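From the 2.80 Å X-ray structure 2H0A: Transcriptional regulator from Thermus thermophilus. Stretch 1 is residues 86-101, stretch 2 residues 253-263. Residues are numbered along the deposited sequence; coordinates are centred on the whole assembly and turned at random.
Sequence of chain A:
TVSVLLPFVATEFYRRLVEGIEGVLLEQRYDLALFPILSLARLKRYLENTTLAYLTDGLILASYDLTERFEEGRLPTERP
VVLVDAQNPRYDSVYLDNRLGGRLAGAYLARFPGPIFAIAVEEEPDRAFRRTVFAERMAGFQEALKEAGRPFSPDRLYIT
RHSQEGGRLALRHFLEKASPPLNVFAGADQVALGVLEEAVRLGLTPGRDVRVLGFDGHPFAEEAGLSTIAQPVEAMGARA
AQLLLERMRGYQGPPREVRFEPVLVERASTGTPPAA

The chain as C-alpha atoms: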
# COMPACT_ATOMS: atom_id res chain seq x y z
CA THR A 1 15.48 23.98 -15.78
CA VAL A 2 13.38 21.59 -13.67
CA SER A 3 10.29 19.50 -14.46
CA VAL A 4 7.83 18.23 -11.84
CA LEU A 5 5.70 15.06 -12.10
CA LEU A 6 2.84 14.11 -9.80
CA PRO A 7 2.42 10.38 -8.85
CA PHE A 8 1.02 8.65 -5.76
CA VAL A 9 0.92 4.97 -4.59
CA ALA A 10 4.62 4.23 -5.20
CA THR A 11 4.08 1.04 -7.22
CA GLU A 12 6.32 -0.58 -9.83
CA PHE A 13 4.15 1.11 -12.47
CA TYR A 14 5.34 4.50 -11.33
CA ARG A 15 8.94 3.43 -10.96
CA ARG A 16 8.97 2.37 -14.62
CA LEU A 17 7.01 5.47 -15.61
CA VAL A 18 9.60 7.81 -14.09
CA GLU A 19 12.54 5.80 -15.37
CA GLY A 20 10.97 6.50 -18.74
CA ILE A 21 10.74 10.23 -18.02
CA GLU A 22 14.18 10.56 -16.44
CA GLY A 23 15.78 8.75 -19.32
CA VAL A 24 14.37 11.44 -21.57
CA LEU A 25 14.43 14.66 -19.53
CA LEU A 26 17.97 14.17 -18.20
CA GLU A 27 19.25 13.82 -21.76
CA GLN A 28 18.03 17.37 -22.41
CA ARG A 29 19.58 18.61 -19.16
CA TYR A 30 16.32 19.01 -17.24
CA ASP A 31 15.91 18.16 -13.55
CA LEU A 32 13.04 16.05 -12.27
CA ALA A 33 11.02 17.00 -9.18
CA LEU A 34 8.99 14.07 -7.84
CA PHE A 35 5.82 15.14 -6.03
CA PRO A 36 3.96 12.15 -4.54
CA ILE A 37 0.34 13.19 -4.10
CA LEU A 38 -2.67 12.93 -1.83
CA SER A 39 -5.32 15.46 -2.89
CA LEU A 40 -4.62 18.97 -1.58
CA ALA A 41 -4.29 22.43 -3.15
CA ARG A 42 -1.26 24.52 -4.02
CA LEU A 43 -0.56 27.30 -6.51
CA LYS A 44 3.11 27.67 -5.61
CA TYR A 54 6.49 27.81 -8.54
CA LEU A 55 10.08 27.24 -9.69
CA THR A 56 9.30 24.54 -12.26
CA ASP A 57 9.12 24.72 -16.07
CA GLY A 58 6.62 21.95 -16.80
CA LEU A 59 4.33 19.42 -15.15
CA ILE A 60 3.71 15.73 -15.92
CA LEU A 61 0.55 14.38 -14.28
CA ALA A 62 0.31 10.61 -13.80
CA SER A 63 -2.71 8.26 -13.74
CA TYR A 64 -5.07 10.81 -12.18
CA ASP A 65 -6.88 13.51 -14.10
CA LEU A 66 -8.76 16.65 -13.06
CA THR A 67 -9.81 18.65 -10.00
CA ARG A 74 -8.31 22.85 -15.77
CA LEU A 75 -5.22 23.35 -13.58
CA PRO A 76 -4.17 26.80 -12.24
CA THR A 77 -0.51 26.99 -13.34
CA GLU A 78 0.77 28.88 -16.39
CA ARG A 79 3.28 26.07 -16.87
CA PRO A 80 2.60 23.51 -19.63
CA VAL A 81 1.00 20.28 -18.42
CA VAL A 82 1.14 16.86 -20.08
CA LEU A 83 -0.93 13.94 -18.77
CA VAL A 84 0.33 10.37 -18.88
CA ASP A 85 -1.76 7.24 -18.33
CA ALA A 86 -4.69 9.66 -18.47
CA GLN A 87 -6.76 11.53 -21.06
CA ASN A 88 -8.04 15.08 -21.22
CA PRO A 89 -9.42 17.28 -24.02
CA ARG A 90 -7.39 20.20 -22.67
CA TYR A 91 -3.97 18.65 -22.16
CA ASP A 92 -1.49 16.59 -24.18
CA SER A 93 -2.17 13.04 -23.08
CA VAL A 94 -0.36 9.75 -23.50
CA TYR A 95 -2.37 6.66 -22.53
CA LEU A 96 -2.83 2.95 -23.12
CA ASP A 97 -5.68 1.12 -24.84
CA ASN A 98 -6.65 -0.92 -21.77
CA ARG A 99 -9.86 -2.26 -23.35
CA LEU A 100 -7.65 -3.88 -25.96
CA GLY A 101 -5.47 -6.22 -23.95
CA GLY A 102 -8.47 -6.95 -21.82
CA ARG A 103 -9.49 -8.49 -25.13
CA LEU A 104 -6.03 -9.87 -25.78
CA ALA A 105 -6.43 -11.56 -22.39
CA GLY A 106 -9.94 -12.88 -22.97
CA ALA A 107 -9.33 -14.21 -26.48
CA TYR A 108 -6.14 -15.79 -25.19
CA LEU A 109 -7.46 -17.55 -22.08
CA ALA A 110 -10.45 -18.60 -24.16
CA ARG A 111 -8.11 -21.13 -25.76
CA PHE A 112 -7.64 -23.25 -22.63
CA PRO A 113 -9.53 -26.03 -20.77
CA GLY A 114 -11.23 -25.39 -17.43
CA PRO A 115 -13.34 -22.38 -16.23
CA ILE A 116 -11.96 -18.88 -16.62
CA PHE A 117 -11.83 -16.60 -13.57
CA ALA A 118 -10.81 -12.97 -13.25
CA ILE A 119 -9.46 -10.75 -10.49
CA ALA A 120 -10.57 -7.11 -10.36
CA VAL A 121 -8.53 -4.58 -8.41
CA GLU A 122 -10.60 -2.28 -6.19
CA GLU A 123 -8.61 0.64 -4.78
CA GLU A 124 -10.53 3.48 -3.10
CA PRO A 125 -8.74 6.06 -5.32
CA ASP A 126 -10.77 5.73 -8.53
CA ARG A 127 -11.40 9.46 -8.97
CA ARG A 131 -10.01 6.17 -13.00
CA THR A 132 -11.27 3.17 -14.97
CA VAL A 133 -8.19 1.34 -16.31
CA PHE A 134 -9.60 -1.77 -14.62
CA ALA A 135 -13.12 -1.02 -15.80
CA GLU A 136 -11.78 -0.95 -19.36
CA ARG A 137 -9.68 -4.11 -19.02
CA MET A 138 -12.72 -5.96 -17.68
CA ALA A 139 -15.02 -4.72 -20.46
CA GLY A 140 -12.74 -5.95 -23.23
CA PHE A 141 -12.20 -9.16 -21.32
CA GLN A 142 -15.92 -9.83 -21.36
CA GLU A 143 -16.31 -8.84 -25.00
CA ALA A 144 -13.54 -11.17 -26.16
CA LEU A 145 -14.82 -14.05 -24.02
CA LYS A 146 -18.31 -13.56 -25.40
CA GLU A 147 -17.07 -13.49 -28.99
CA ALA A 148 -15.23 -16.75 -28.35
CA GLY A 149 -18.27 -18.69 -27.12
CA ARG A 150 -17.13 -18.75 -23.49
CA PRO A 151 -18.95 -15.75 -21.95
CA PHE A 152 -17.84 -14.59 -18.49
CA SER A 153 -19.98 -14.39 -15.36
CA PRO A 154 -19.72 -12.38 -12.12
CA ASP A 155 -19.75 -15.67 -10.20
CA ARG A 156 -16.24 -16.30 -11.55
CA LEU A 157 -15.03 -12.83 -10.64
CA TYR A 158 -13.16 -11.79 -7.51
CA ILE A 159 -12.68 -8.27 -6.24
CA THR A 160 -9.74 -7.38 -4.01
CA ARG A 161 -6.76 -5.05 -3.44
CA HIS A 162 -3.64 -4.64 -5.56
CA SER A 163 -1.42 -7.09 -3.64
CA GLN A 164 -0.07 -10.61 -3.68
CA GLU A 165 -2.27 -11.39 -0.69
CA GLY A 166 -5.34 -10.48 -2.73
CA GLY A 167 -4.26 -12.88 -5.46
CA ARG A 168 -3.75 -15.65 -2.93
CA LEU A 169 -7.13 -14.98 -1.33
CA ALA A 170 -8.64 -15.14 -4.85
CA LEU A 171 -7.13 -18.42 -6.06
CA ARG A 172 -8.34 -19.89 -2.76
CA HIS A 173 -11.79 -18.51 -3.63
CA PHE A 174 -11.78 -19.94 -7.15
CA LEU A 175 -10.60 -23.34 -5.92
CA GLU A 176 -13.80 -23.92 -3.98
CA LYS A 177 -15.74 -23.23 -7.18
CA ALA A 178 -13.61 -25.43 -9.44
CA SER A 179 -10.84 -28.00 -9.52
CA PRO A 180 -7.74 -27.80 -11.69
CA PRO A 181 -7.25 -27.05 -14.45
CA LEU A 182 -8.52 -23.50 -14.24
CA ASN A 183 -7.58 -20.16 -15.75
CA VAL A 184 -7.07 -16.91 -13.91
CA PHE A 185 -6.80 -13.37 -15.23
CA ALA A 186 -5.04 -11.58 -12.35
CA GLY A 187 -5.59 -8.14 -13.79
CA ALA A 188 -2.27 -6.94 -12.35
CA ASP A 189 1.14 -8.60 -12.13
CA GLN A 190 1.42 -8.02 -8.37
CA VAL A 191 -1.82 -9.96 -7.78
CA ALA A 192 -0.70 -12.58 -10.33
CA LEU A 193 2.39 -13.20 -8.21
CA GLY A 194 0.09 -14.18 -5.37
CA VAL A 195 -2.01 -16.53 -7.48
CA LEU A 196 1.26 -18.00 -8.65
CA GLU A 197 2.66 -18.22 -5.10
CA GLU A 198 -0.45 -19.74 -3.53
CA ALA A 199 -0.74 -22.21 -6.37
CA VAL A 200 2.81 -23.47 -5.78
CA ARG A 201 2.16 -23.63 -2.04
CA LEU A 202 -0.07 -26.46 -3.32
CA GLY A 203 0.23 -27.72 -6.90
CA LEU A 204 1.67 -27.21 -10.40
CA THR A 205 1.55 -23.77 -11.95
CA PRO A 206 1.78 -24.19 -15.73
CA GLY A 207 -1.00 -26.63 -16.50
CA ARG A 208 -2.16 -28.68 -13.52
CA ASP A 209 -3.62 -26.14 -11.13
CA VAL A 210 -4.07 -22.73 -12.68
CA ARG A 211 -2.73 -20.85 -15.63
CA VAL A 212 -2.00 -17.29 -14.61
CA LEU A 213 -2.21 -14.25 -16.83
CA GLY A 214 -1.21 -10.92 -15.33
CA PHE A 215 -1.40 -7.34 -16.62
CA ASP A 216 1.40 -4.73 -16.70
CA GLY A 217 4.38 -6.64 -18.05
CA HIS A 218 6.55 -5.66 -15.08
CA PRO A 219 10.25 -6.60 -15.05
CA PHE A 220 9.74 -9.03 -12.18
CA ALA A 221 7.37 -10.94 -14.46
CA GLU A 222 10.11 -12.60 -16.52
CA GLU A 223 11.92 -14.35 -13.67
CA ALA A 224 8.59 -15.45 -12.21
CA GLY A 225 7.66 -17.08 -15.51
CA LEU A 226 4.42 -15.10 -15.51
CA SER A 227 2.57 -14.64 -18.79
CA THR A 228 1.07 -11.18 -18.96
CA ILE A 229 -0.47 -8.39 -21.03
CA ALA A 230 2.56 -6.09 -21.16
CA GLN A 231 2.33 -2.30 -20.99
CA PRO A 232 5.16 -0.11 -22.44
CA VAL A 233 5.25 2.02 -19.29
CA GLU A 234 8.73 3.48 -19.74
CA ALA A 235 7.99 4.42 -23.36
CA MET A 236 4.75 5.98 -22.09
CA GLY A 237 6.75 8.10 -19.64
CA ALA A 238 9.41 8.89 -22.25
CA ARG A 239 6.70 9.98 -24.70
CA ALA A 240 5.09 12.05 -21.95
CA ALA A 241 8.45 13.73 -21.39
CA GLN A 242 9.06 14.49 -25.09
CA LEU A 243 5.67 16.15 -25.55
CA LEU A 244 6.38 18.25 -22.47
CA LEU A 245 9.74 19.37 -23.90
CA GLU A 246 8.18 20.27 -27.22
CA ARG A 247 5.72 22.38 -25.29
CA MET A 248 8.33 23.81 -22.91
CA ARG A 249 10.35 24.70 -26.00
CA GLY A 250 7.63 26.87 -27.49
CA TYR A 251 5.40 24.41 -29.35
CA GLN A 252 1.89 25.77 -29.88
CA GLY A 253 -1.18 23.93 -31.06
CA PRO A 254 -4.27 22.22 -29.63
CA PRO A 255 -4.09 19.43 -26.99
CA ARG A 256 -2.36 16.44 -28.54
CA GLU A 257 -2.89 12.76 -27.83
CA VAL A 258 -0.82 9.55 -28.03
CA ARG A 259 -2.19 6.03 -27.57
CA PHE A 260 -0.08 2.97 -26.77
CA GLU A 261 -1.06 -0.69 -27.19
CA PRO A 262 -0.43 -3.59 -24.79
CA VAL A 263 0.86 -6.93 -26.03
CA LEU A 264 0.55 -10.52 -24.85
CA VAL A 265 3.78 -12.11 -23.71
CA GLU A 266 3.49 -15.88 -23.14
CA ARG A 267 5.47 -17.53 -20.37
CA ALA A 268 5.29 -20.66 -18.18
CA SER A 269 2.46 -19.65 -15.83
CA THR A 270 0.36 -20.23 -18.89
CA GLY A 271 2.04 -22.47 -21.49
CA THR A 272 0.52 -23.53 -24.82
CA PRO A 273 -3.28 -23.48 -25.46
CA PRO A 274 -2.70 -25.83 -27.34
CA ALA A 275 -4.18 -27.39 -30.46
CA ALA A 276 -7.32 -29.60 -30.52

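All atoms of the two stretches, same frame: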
# COMPACT_ATOMS: atom_id res chain seq x y z
N ALA A 86 -3.42 8.96 -18.65
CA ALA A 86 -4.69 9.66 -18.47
C ALA A 86 -5.05 10.38 -19.76
O ALA A 86 -4.20 10.54 -20.63
CB ALA A 86 -4.58 10.66 -17.32
N GLN A 87 -6.30 10.81 -19.88
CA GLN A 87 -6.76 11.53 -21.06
C GLN A 87 -7.51 12.78 -20.67
O GLN A 87 -8.22 12.80 -19.68
CB GLN A 87 -7.69 10.67 -21.91
CG GLN A 87 -7.06 9.44 -22.50
CD GLN A 87 -8.01 8.74 -23.44
OE1 GLN A 87 -8.45 9.31 -24.44
NE2 GLN A 87 -8.35 7.49 -23.12
N ASN A 88 -7.36 13.82 -21.48
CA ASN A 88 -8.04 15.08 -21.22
C ASN A 88 -8.07 15.90 -22.50
O ASN A 88 -7.07 16.01 -23.21
CB ASN A 88 -7.30 15.84 -20.12
CG ASN A 88 -8.10 17.01 -19.59
OD1 ASN A 88 -9.20 16.84 -19.08
ND2 ASN A 88 -7.55 18.21 -19.71
N PRO A 89 -9.24 16.46 -22.82
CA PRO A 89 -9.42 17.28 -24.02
C PRO A 89 -8.59 18.56 -24.01
O PRO A 89 -8.33 19.15 -25.06
CB PRO A 89 -10.92 17.58 -24.01
CG PRO A 89 -11.50 16.40 -23.31
CD PRO A 89 -10.53 16.20 -22.17
N ARG A 90 -8.16 18.97 -22.82
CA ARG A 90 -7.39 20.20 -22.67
C ARG A 90 -5.90 20.07 -22.45
O ARG A 90 -5.20 21.07 -22.33
CB ARG A 90 -7.97 21.05 -21.53
CG ARG A 90 -9.46 21.31 -21.63
NH1 ARG A 90 -11.41 18.92 -18.66
N TYR A 91 -5.40 18.84 -22.38
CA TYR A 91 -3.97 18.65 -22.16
C TYR A 91 -3.41 17.53 -23.03
O TYR A 91 -4.13 16.60 -23.38
CB TYR A 91 -3.71 18.31 -20.68
CG TYR A 91 -4.00 19.44 -19.72
CD1 TYR A 91 -3.10 20.49 -19.54
CD2 TYR A 91 -5.18 19.46 -18.97
CE1 TYR A 91 -3.35 21.51 -18.64
CE2 TYR A 91 -5.45 20.49 -18.07
CZ TYR A 91 -4.53 21.51 -17.90
OH TYR A 91 -4.78 22.52 -17.00
N ASP A 92 -2.13 17.64 -23.39
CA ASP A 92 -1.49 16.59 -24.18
C ASP A 92 -1.57 15.35 -23.29
O ASP A 92 -1.23 15.40 -22.11
CB ASP A 92 -0.03 16.92 -24.46
CG ASP A 92 0.14 18.08 -25.42
OD1 ASP A 92 -0.79 18.34 -26.22
OD2 ASP A 92 1.21 18.73 -25.40
N SER A 93 -2.02 14.24 -23.86
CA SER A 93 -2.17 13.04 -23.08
C SER A 93 -1.65 11.78 -23.74
O SER A 93 -1.94 11.50 -24.91
CB SER A 93 -3.65 12.82 -22.76
OG SER A 93 -4.27 14.02 -22.33
N VAL A 94 -0.86 11.02 -23.00
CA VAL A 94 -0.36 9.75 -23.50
C VAL A 94 -1.16 8.75 -22.66
O VAL A 94 -1.44 9.00 -21.48
CB VAL A 94 1.18 9.62 -23.29
CG1 VAL A 94 1.74 10.90 -22.74
CG2 VAL A 94 1.52 8.43 -22.40
N TYR A 95 -1.58 7.65 -23.26
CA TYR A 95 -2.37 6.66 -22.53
C TYR A 95 -2.34 5.33 -23.26
O TYR A 95 -1.93 5.25 -24.41
CB TYR A 95 -3.82 7.13 -22.40
CG TYR A 95 -4.49 7.33 -23.74
CD1 TYR A 95 -4.24 8.48 -24.49
CD2 TYR A 95 -5.32 6.35 -24.28
CE1 TYR A 95 -4.81 8.65 -25.75
CE2 TYR A 95 -5.89 6.51 -25.54
CZ TYR A 95 -5.63 7.66 -26.27
OH TYR A 95 -6.16 7.81 -27.54
N LEU A 96 -2.80 4.29 -22.57
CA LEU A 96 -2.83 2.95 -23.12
C LEU A 96 -4.24 2.50 -23.46
O LEU A 96 -5.20 2.92 -22.80
CB LEU A 96 -2.25 1.95 -22.12
CG LEU A 96 -2.01 0.56 -22.71
CD1 LEU A 96 -0.56 0.47 -23.13
CD2 LEU A 96 -2.33 -0.51 -21.70
N ASP A 97 -4.38 1.65 -24.47
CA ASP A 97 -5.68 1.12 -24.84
C ASP A 97 -5.91 -0.10 -23.94
O ASP A 97 -5.65 -1.23 -24.34
CB ASP A 97 -5.69 0.67 -26.31
CG ASP A 97 -7.08 0.31 -26.81
OD1 ASP A 97 -7.83 -0.38 -26.08
OD2 ASP A 97 -7.42 0.71 -27.93
N ASN A 98 -6.40 0.15 -22.73
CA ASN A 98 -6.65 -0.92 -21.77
C ASN A 98 -7.78 -1.87 -22.15
O ASN A 98 -7.77 -3.02 -21.72
CB ASN A 98 -6.93 -0.33 -20.39
CG ASN A 98 -5.66 -0.07 -19.61
OD1 ASN A 98 -5.03 -0.99 -19.08
ND2 ASN A 98 -5.25 1.20 -19.55
N ARG A 99 -8.74 -1.41 -22.94
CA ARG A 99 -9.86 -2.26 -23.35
C ARG A 99 -9.25 -3.35 -24.22
O ARG A 99 -9.59 -4.53 -24.10
CB ARG A 99 -10.90 -1.48 -24.14
CG ARG A 99 -12.27 -2.12 -24.12
CD ARG A 99 -13.15 -1.60 -25.24
NE ARG A 99 -14.55 -1.97 -25.05
CZ ARG A 99 -15.35 -1.42 -24.14
NH1 ARG A 99 -14.90 -0.47 -23.33
NH2 ARG A 99 -16.61 -1.82 -24.05
N LEU A 100 -8.37 -2.94 -25.12
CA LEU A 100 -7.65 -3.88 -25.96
C LEU A 100 -6.67 -4.42 -24.92
O LEU A 100 -6.18 -3.66 -24.07
CB LEU A 100 -6.90 -3.13 -27.06
CG LEU A 100 -5.94 -3.95 -27.91
CD1 LEU A 100 -6.72 -4.84 -28.85
CD2 LEU A 100 -5.04 -3.03 -28.69
N GLY A 101 -6.37 -5.70 -24.97
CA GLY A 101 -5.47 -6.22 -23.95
C GLY A 101 -6.37 -6.94 -22.98
O GLY A 101 -6.05 -8.03 -22.52
N GLY A 253 -0.22 24.68 -30.29
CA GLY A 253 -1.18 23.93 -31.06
C GLY A 253 -2.19 23.36 -30.09
O GLY A 253 -2.00 23.47 -28.88
N PRO A 254 -3.29 22.77 -30.57
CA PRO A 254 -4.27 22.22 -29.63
C PRO A 254 -3.77 20.97 -28.89
O PRO A 254 -2.78 20.35 -29.29
CB PRO A 254 -5.49 21.95 -30.51
CG PRO A 254 -4.88 21.65 -31.83
CD PRO A 254 -3.79 22.68 -31.96
N PRO A 255 -4.44 20.60 -27.80
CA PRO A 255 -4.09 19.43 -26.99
C PRO A 255 -3.87 18.19 -27.84
O PRO A 255 -4.77 17.74 -28.55
CB PRO A 255 -5.30 19.29 -26.07
CG PRO A 255 -5.70 20.70 -25.85
CD PRO A 255 -5.61 21.30 -27.24
N ARG A 256 -2.67 17.63 -27.77
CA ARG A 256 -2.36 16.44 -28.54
C ARG A 256 -2.72 15.18 -27.78
O ARG A 256 -3.16 15.23 -26.63
CB ARG A 256 -0.88 16.42 -28.91
CG ARG A 256 -0.48 17.55 -29.81
CD ARG A 256 1.02 17.65 -29.89
NE ARG A 256 1.61 17.91 -28.58
CZ ARG A 256 2.92 17.98 -28.36
NH1 ARG A 256 3.78 17.79 -29.35
NH2 ARG A 256 3.37 18.23 -27.13
N GLU A 257 -2.54 14.03 -28.43
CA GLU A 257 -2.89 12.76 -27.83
C GLU A 257 -2.06 11.62 -28.43
O GLU A 257 -1.81 11.60 -29.64
CB GLU A 257 -4.39 12.55 -28.07
CG GLU A 257 -4.93 11.21 -27.69
CD GLU A 257 -6.41 11.07 -28.02
OE1 GLU A 257 -7.24 11.70 -27.33
OE2 GLU A 257 -6.73 10.34 -28.98
N VAL A 258 -1.61 10.70 -27.58
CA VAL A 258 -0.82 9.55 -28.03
C VAL A 258 -1.27 8.28 -27.30
O VAL A 258 -1.24 8.20 -26.07
CB VAL A 258 0.70 9.77 -27.79
CG1 VAL A 258 1.46 8.48 -28.06
CG2 VAL A 258 1.21 10.85 -28.72
N ARG A 259 -1.69 7.29 -28.08
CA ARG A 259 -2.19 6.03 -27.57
C ARG A 259 -1.25 4.85 -27.79
O ARG A 259 -0.80 4.59 -28.91
CB ARG A 259 -3.56 5.76 -28.21
CG ARG A 259 -4.04 4.32 -28.20
CD ARG A 259 -5.35 4.22 -28.99
NE ARG A 259 -5.77 2.84 -29.21
CZ ARG A 259 -5.20 2.00 -30.07
NH1 ARG A 259 -4.18 2.40 -30.82
NH2 ARG A 259 -5.63 0.75 -30.15
N PHE A 260 -0.95 4.13 -26.71
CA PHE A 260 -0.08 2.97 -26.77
C PHE A 260 -0.92 1.70 -26.76
O PHE A 260 -2.09 1.74 -26.39
CB PHE A 260 0.89 2.98 -25.59
CG PHE A 260 2.03 3.96 -25.74
CD1 PHE A 260 1.80 5.33 -25.71
CD2 PHE A 260 3.33 3.51 -25.93
CE1 PHE A 260 2.85 6.24 -25.86
CE2 PHE A 260 4.40 4.41 -26.08
CZ PHE A 260 4.15 5.77 -26.04
N GLU A 261 -0.34 0.58 -27.18
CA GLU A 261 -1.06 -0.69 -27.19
C GLU A 261 -0.31 -1.74 -26.39
O GLU A 261 0.91 -1.85 -26.48
CB GLU A 261 -1.26 -1.23 -28.61
CG GLU A 261 -2.03 -0.32 -29.56
CD GLU A 261 -2.37 -1.00 -30.89
OE1 GLU A 261 -1.50 -1.72 -31.43
OE2 GLU A 261 -3.50 -0.81 -31.39
N PRO A 262 -1.03 -2.54 -25.60
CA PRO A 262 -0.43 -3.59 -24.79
C PRO A 262 -0.24 -4.83 -25.66
O PRO A 262 -0.86 -4.95 -26.71
CB PRO A 262 -1.46 -3.80 -23.70
CG PRO A 262 -2.74 -3.61 -24.44
CD PRO A 262 -2.46 -2.39 -25.29
N VAL A 263 0.62 -5.74 -25.24
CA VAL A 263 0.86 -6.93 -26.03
C VAL A 263 1.00 -8.16 -25.14
O VAL A 263 1.56 -8.08 -24.05
CB VAL A 263 2.16 -6.77 -26.88
CG1 VAL A 263 3.36 -6.63 -25.97
CG2 VAL A 263 2.33 -7.96 -27.81
O HOH W 1 -5.51 15.10 -25.77

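Two segments far apart in sequence pair here as neighbouring parallel strands. Residues 257-260 run alongside the strand that ends at Leu96, with 16° between the strand directions. Together the two stretches bury 913 Å².

Gly253 makes no contact with stretch 1, and Pro254 scarcely any. Pro255 is the first residue to pack. Its ring lies against the turn from Asn88 to Tyr91, with CG 3.2 Å from Pro89 O and 3.5 Å from Arg90 C.

Arg256 is held by Asp92 through both backbone and side chain. Its N donates to Asp92 OD1 at 2.5 Å, a very short bond. Its guanidinium meets the same carboxylate in a salt bridge, Arg256 NH2 to Asp92 OD2 at 2.8 Å. A weak bond from Arg256 NE to Asp92 OD1, 3.4 Å, adds to it. The carboxylate lies at the edge of the guanidinium, where the N-H groups point. Arg256 O then accepts from Ser93 N at 3.2 Å and opens the strand ladder.

Glu257 pairs with Ser93. Its side chain reaches Tyr95, whose OH gives a weak hydrogen bond to Glu257 OE2 at 3.0 Å.

Val258 pairs with Val94 and bonds through both of its backbone polar groups. Val258 N donates to Ser93 O at 2.8 Å, and Val258 O accepts from Tyr95 N at 2.9 Å. In a parallel pair, one residue thus bridges two residues of its neighbour that flank its partner.

Arg259 pairs with Tyr95 and shares its sheet face with Glu257, Ser93 and Tyr95. Its CA lies over one face of the Tyr95 ring. Its guanidinium forms a salt bridge with Asp97, NH2 to OD2 at 2.9 Å, and NE donates to the same OD2 at 3.0 Å. Arg259 NH2 also bridges to Glu261 OE2 at 2.9 Å, so one cation serves two carboxylates. The other oxygen of Asp97, OD1, caps the following turn by accepting from Leu100 N at 2.8 Å.

Phe260 repeats the Val258 pattern. Its N donates to Tyr95 O at 2.7 Å, and its O accepts from Asp97 N at 3.0 Å. Its side chain shares the other face with Val94, Leu96 and Val258. Phe260 CB packs 3.8 Å from Leu96 CD1.

Pro262 closes the contact with apolar packing. Its CB is 3.9 Å from Leu96 CD2, and its CG is 3.8 Å from Gly101 CA. A CB on Gly101 would clash with Pro262 CG. Val263 points away and makes no contact.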